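Local atomic coordinates of uncharacterized protein (Burkholderia vietnamiensis, PDB entry 5HAL), a protein that is of unknown function but folds as a small antiparallel beta-barrel of the MoaF-like family and, like other calycins, may bind a small ligand. Residues A[15-20]-A[69-74]; A[34-37]-A[42-45]. All blocks are in the same frame, centred on the assembly; numbering follows the deposited sequence.

Contact 1: A[15-20]-A[69-74]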
# COMPACT_ATOMS: atom_id res chain seq x y z
N ARG A 15 -15.87 5.57 -4.60
CA ARG A 15 -14.98 5.56 -3.44
C ARG A 15 -14.69 4.13 -2.99
O ARG A 15 -15.63 3.33 -2.86
CB ARG A 15 -15.56 6.34 -2.24
CG ARG A 15 -15.70 7.85 -2.43
CD ARG A 15 -14.34 8.56 -2.52
NE ARG A 15 -14.50 10.01 -2.57
CZ ARG A 15 -14.77 10.70 -3.68
NH1 ARG A 15 -14.92 10.07 -4.84
NH2 ARG A 15 -14.90 12.02 -3.64
N PRO A 16 -13.44 3.79 -2.73
CA PRO A 16 -13.12 2.48 -2.14
C PRO A 16 -13.54 2.44 -0.69
O PRO A 16 -13.63 3.49 -0.04
CB PRO A 16 -11.60 2.40 -2.28
CG PRO A 16 -11.16 3.83 -2.19
CD PRO A 16 -12.23 4.62 -2.90
N PRO A 17 -13.83 1.26 -0.14
CA PRO A 17 -14.30 1.20 1.25
C PRO A 17 -13.23 1.61 2.23
O PRO A 17 -13.58 1.96 3.36
CB PRO A 17 -14.69 -0.27 1.44
CG PRO A 17 -14.52 -0.93 0.10
CD PRO A 17 -13.64 -0.08 -0.73
N PHE A 18 -11.96 1.60 1.83
CA PHE A 18 -10.87 2.00 2.70
C PHE A 18 -10.54 3.49 2.61
O PHE A 18 -9.58 3.94 3.25
CB PHE A 18 -9.62 1.16 2.42
CG PHE A 18 -9.31 0.96 0.95
CD1 PHE A 18 -9.77 -0.16 0.27
CD2 PHE A 18 -8.54 1.89 0.26
CE1 PHE A 18 -9.47 -0.35 -1.07
CE2 PHE A 18 -8.24 1.71 -1.09
CZ PHE A 18 -8.69 0.59 -1.76
N ALA A 19 -11.32 4.28 1.87
CA ALA A 19 -11.05 5.71 1.79
C ALA A 19 -11.26 6.36 3.16
O ALA A 19 -12.14 5.97 3.93
CB ALA A 19 -11.97 6.38 0.76
N GLY A 20 -10.42 7.35 3.48
CA GLY A 20 -10.54 8.03 4.75
C GLY A 20 -9.98 7.28 5.95
O GLY A 20 -10.25 7.67 7.08
N ASP A 69 -13.75 -8.18 0.15
CA ASP A 69 -12.90 -7.36 1.00
C ASP A 69 -11.42 -7.38 0.59
O ASP A 69 -10.56 -6.94 1.37
CB ASP A 69 -13.03 -7.78 2.47
CG ASP A 69 -14.45 -7.67 2.98
OD1 ASP A 69 -15.13 -6.66 2.69
OD2 ASP A 69 -14.90 -8.61 3.67
N THR A 70 -11.10 -7.84 -0.62
CA THR A 70 -9.73 -7.96 -1.10
C THR A 70 -9.57 -7.14 -2.37
O THR A 70 -10.34 -7.31 -3.32
CB THR A 70 -9.36 -9.43 -1.37
OG1 THR A 70 -9.66 -10.21 -0.21
CG2 THR A 70 -7.88 -9.56 -1.68
N TYR A 71 -8.55 -6.27 -2.41
CA TYR A 71 -8.39 -5.31 -3.50
C TYR A 71 -6.96 -5.33 -4.04
O TYR A 71 -6.00 -5.45 -3.27
CB TYR A 71 -8.75 -3.87 -3.03
CG TYR A 71 -10.13 -3.83 -2.44
CD1 TYR A 71 -10.33 -4.02 -1.09
CD2 TYR A 71 -11.25 -3.67 -3.26
CE1 TYR A 71 -11.62 -4.04 -0.55
CE2 TYR A 71 -12.53 -3.68 -2.73
CZ TYR A 71 -12.70 -3.86 -1.38
OH TYR A 71 -13.97 -3.87 -0.86
N ALA A 72 -6.83 -5.20 -5.36
CA ALA A 72 -5.56 -4.89 -6.00
C ALA A 72 -5.38 -3.37 -6.02
O ALA A 72 -6.14 -2.64 -6.67
CB ALA A 72 -5.52 -5.48 -7.41
N ILE A 73 -4.37 -2.89 -5.30
CA ILE A 73 -4.07 -1.47 -5.16
C ILE A 73 -2.69 -1.24 -5.77
O ILE A 73 -1.72 -1.91 -5.38
CB ILE A 73 -4.13 -1.05 -3.69
CG1 ILE A 73 -5.47 -1.48 -3.08
CG2 ILE A 73 -3.89 0.46 -3.52
CD1 ILE A 73 -5.58 -1.26 -1.59
N ALA A 74 -2.59 -0.31 -6.73
CA ALA A 74 -1.34 -0.12 -7.46
C ALA A 74 -1.04 1.36 -7.65
O ALA A 74 -1.94 2.18 -7.77
CB ALA A 74 -1.35 -0.80 -8.85

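Contact 2: A[34-37]-A[42-45]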
# COMPACT_ATOMS: atom_id res chain seq x y z
N ASN A 34 -0.20 3.08 5.38
CA ASN A 34 -0.84 3.51 4.14
C ASN A 34 -2.11 4.27 4.53
O ASN A 34 -3.05 3.68 5.08
CB ASN A 34 -1.20 2.33 3.21
CG ASN A 34 -0.00 1.44 2.82
OD1 ASN A 34 -0.20 0.28 2.43
ND2 ASN A 34 1.22 1.96 2.92
N ALA A 35 -2.14 5.58 4.25
CA ALA A 35 -3.22 6.46 4.69
C ALA A 35 -4.01 6.90 3.47
O ALA A 35 -3.54 7.73 2.69
CB ALA A 35 -2.69 7.68 5.44
N TYR A 36 -5.22 6.38 3.33
CA TYR A 36 -6.05 6.67 2.16
C TYR A 36 -6.86 7.93 2.40
O TYR A 36 -7.70 7.99 3.31
CB TYR A 36 -6.94 5.47 1.85
CG TYR A 36 -6.09 4.32 1.40
CD1 TYR A 36 -5.66 4.22 0.07
CD2 TYR A 36 -5.63 3.36 2.31
CE1 TYR A 36 -4.84 3.19 -0.34
CE2 TYR A 36 -4.81 2.31 1.90
CZ TYR A 36 -4.42 2.24 0.57
OH TYR A 36 -3.60 1.22 0.14
N ASP A 37 -6.60 8.94 1.56
CA ASP A 37 -7.37 10.18 1.54
C ASP A 37 -8.86 9.90 1.35
O ASP A 37 -9.25 8.93 0.69
CB ASP A 37 -6.86 11.07 0.41
CG ASP A 37 -7.31 12.52 0.55
OD1 ASP A 37 -8.48 12.81 0.24
OD2 ASP A 37 -6.49 13.36 0.99
N HIS A 42 -5.94 9.46 -3.70
CA HIS A 42 -4.61 9.65 -3.16
C HIS A 42 -4.39 8.84 -1.90
O HIS A 42 -5.31 8.61 -1.11
CB HIS A 42 -4.35 11.13 -2.87
CG HIS A 42 -4.44 11.98 -4.09
ND1 HIS A 42 -5.59 12.67 -4.41
CD2 HIS A 42 -3.56 12.21 -5.09
CE1 HIS A 42 -5.39 13.32 -5.55
NE2 HIS A 42 -4.17 13.06 -5.98
N MET A 43 -3.15 8.41 -1.73
CA MET A 43 -2.70 7.71 -0.54
C MET A 43 -1.37 8.32 -0.14
O MET A 43 -0.54 8.62 -1.00
CB MET A 43 -2.56 6.19 -0.79
CG MET A 43 -2.22 5.37 0.45
SD MET A 43 -0.44 5.23 0.76
CE MET A 43 -0.01 4.00 -0.45
N ARG A 44 -1.21 8.57 1.16
CA ARG A 44 0.05 9.02 1.73
C ARG A 44 0.63 7.91 2.59
O ARG A 44 -0.07 7.32 3.42
CB ARG A 44 -0.16 10.29 2.56
CG ARG A 44 -0.74 11.46 1.77
CD ARG A 44 -1.12 12.63 2.67
NE ARG A 44 -1.64 13.76 1.92
CZ ARG A 44 -2.88 13.83 1.44
NH1 ARG A 44 -3.72 12.83 1.63
NH2 ARG A 44 -3.29 14.92 0.78
N TYR A 45 1.92 7.62 2.39
CA TYR A 45 2.57 6.54 3.11
C TYR A 45 3.68 7.10 4.00
O TYR A 45 4.20 8.19 3.77
CB TYR A 45 3.14 5.46 2.16
CG TYR A 45 4.19 5.95 1.16
CD1 TYR A 45 5.54 6.06 1.51
CD2 TYR A 45 3.83 6.28 -0.14
CE1 TYR A 45 6.50 6.49 0.58
CE2 TYR A 45 4.77 6.72 -1.06
CZ TYR A 45 6.10 6.82 -0.70
OH TYR A 45 7.01 7.25 -1.65
O HOH W 1 -3.65 10.54 3.33
O HOH W 2 -7.81 7.65 -1.22
O HOH W 3 -6.04 15.65 -0.76

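Contact 1: A[15-20]-A[69-74]
Pro-17 and Phe-18, in the loop that leads into strand 22-27, pack against Tyr-71 and Ile-73 of strand 70-76. Here a type I beta turn, Pro-16 to Ala-19, lies at one end of a closed antiparallel barrel and sends Phe-18 against the inward-pointing side chains of that strand, consistent with the calycin clan to which the MoaF-like family belongs.

Pro-16 opens the turn. Its carbonyl O takes the backbone N of Ala-19 at 3.1 Å, and its CB sits over one face of the Phe-18 ring, 3.4 Å above the plane and toward the rim. Pro-16 also touches Tyr-61 and Trp-63 of strand 56-67.

Pro-17 reaches the phenol end of Tyr-71: its CG lies 3.1 Å from Tyr-71 OH, a close carbon-oxygen approach. The pyrrolidine approaches this hydroxyl end obliquely, with CG and CD as its nearest atoms, and the two side chains come from opposite directions.

Phe-18 is buried and has the largest share of the contact. Its CG stands between the backbone N and the carbonyl carbon (chi1 44°), which sends the ring from the turn toward the strand. The two aromatic side chains slide past each other in opposite directions and form a T-shaped, edge-to-face pair, with centroids 5.4 Å apart and planes at 66°. Phe-18 supplies the edge, and its CE1 settles over one face of the Tyr-71 ring, 3.8 Å from CD1 of that ring. Edge-to-face contact with Tyr-36 and a nearly parallel meeting with Phe-89 extend this aromatic cluster beyond the strand.

No hydrogen bond joins the two segments, so apolar contact carries the join. Two residues further along, Ile-73 points to the same side of its strand as Tyr-71, and its CD1 touches Phe-18 CZ at 3.6 Å.

Contact 2: A[34-37]-A[42-45]
The carbonyl O of Ala-35 is gripped from three sources: Arg-44 N at 2.9 Å, a water that donates to it, and a weaker CA-H contact from Met-43 CA at 3.3 Å. Ala-35 and Arg-44 form the hydrogen-bonded pair of this antiparallel hairpin, between strands 30-36 and 42-49; the return bond, Ala-35 N to Arg-44 O, measures 2.8 Å. Toward the turn, Asp-37 N donates to His-42 O at 3.0 Å, and a second water ties that oxygen to Asp-37 O.

On the side of the sheet where Ala-35 and Arg-44 point, the arginine chain runs extended back to Asp-37. Its NH1 meets OD2 of Asp-37 at 2.9 Å in a nearly straight salt bridge (163° at the hydrogen), lying close to the guanidinium plane and using the anti lone pair of the carboxylate. The water on Ala-35 O also binds NH1, while another links NH2 to Asp-37 OD2, so the guanidinium edge is held at several points. Asp-37 OD1 turns instead to Asp-39 N, within the turn.

The other side, with Asn-34, Tyr-36 and Met-43, faces the barrel interior and is mostly apolar. Met-43 CG, anti to its own N (chi1 -174°), rests over the Tyr-36 ring, 3.7 Å from the centroid, in a CH-pi contact; bends further out carry SD past the ring toward Asn-34 CA.

The hairpin is thus held differently on its two sides: the arginine-aspartate bridge and its waters tie the strand ends near the turn outside, while inside the hold comes from Met-43 packed on Tyr-36 and against Asn-34.

How the contacts relate
Both contacts involve the same barrel: contact 2 is part of its wall, whereas contact 1 sets a loop against the wall's inner side. Contact 2 is local, joining neighbouring strands through backbone bonds, with a salt bridge and a methionine-aromatic contact added. Contact 1 is long-range, bringing an irregular N-terminal loop onto a strand far along the chain by side chains alone. Each is only partly buried. In contact 1 the exposed margin is a proline; in contact 2 it is an arginine bound to aspartate and water. Tyr-36 of contact 2, edge-to-face with Phe-18 of contact 1, is where the two meet in the interior, its OH 3.6 Å from Ile-73 CD1.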